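Local coordinates for protein carbohydrate kinase (Agrobacterium tumefaciens, PDB 2NWH) that probably phosphorylates a sugar or related small substrate, as a carbohydrate kinase of the pfkB family within the ribokinase clan, at residues Leu262-Glu267 with Leu275-Ala280. Sequence-based numbering, arbitrary orientation. Where two conformers were deposited one is given.
Sequences LAAIAE and LRQGAA
Gln277 NE2 lies against helix 255-266 beside Ala263 and Ala264. It makes a weak hydrogen bond to the backbone O of Gly260, one turn before Ala264. Gln277 was modelled in two conformers; this bond and the amide contacts hold for one of them. Gln277 NE2 is 3.3 Å from Ala263 CB. Gln277 NE2 is also 3.4 Å from Ala264 N, but both nitrogens are donors, so that approach is not a bond. The side chain bridges the gap because it is stretched out: CG is anti to the backbone N (chi1 179°) and the chain stays extended to the amide (chi2 168°). Ala264 CB lies alongside this chain, 4.1 Å from Gln277 CB and 4.0 Å from Gln277 CD, so one methyl touches both the base and the amide carbon. The small side chains of Ala263 and Ala264 are consistent with this close approach. Between the two segments the backbones come closest here, with Ala264 CA and Gln277 CA 6.7 Å apart. The contact joins two consecutive helices of the pfkB kinase fold, 255-266 and 271-286. Ala263 also packs on Leu52 and Phe54. Leu275, pointing away from helix 255-266, and Ala279 rest on strand 236-239, while Gln277 and Ala280 touch Val301 of helix 298-305.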
loop_
_atom_site.group_PDB
_atom_site.type_symbol
_atom_site.label_atom_id
_atom_site.label_comp_id
_atom_site.label_asym_id
_atom_site.label_seq_id
_atom_site.Cartn_x
_atom_site.Cartn_y
_atom_site.Cartn_z
ATOM N N LEU A 262 4.781 7.122 5.819
ATOM C CA LEU A 262 3.802 7.138 6.884
ATOM C C LEU A 262 4.484 6.864 8.205
ATOM O O LEU A 262 4.176 7.513 9.187
ATOM C CB LEU A 262 2.696 6.121 6.576
ATOM C CG LEU A 262 1.537 6.032 7.543
ATOM C CD1 LEU A 262 0.855 7.383 7.501
ATOM C CD2 LEU A 262 0.616 4.942 7.058
ATOM N N ALA A 263 5.466 5.945 8.235
ATOM C CA ALA A 263 6.221 5.719 9.468
ATOM C C ALA A 263 6.886 6.988 9.939
ATOM O O ALA A 263 6.870 7.286 11.140
ATOM C CB ALA A 263 7.234 4.623 9.330
ATOM N N ALA A 264 7.490 7.741 9.013
ATOM C CA ALA A 264 8.119 9.021 9.369
ATOM C C ALA A 264 7.129 10.065 9.915
ATOM O O ALA A 264 7.424 10.712 10.913
ATOM C CB ALA A 264 8.924 9.579 8.233
ATOM N N ILE A 265 5.987 10.231 9.257
ATOM C CA ILE A 265 4.957 11.191 9.711
ATOM C C ILE A 265 4.410 10.806 11.099
ATOM O O ILE A 265 4.214 11.657 11.960
ATOM C CB ILE A 265 3.786 11.334 8.683
ATOM C CG1 ILE A 265 4.273 11.912 7.332
ATOM C CG2 ILE A 265 2.606 12.178 9.276
ATOM C CD1 ILE A 265 4.927 13.344 7.369
ATOM N N ALA A 266 4.189 9.516 11.301
ATOM C CA ALA A 266 3.586 9.006 12.534
ATOM C C ALA A 266 4.547 9.205 13.699
ATOM O O ALA A 266 4.132 9.408 14.836
ATOM C CB ALA A 266 3.222 7.553 12.370
ATOM N N GLU A 267 5.836 9.186 13.399
ATOM C CA GLU A 267 6.880 9.531 14.370
ATOM C C GLU A 267 7.070 11.047 14.477
ATOM O O GLU A 267 7.899 11.527 15.249
ATOM C CB GLU A 267 8.194 8.826 14.000
ATOM C CG GLU A 267 8.020 7.314 13.991
ATOM C CD GLU A 267 9.281 6.541 13.695
ATOM O OE1 GLU A 267 10.231 7.119 13.096
ATOM O OE2 GLU A 267 9.300 5.336 14.065
ATOM N N LEU A 275 9.835 12.178 3.213
ATOM C CA LEU A 275 10.135 11.920 1.818
ATOM C C LEU A 275 11.376 11.032 1.678
ATOM O O LEU A 275 11.364 10.031 0.939
ATOM C CB LEU A 275 10.454 13.244 1.131
ATOM C CG LEU A 275 9.883 13.477 -0.264
ATOM C CD1 LEU A 275 10.264 14.893 -0.767
ATOM C CD2 LEU A 275 10.398 12.427 -1.175
ATOM N N ARG A 276 12.451 11.430 2.360
ATOM C CA ARG A 276 13.706 10.659 2.293
ATOM C C ARG A 276 13.588 9.271 2.923
ATOM O O ARG A 276 14.248 8.341 2.443
ATOM C CB ARG A 276 14.865 11.441 2.891
ATOM C CG ARG A 276 15.217 12.672 2.026
ATOM C CD ARG A 276 16.505 13.329 2.485
ATOM N NE ARG A 276 17.660 12.502 2.135
ATOM C CZ ARG A 276 18.465 11.925 3.024
ATOM N NH1 ARG A 276 18.234 12.064 4.320
ATOM N NH2 ARG A 276 19.510 11.217 2.605
ATOM N N GLN A 277 12.794 9.134 3.991
ATOM C CA GLN A 277 12.607 7.800 4.593
ATOM C C GLN A 277 11.833 6.870 3.668
ATOM O O GLN A 277 12.175 5.669 3.546
ATOM C CB GLN A 277 11.926 7.841 5.977
ATOM C CG GLN A 277 11.732 6.414 6.539
ATOM C CD GLN A 277 11.330 6.356 7.998
ATOM O OE1 GLN A 277 12.065 6.807 8.891
ATOM N NE2 GLN A 277 10.165 5.801 8.252
ATOM N N GLY A 278 10.791 7.411 3.026
ATOM C CA GLY A 278 9.986 6.647 2.081
ATOM C C GLY A 278 10.845 6.205 0.901
ATOM O O GLY A 278 10.783 5.046 0.455
ATOM N N ALA A 279 11.659 7.121 0.386
ATOM C CA ALA A 279 12.608 6.787 -0.661
ATOM C C ALA A 279 13.570 5.699 -0.242
ATOM O O ALA A 279 13.830 4.810 -1.046
ATOM C CB ALA A 279 13.389 8.002 -1.130
ATOM N N ALA A 280 14.101 5.784 0.990
ATOM C CA ALA A 280 15.043 4.749 1.494
ATOM C C ALA A 280 14.354 3.380 1.497
ATOM O O ALA A 280 14.911 2.346 1.053
ATOM C CB ALA A 280 15.496 5.111 2.890
#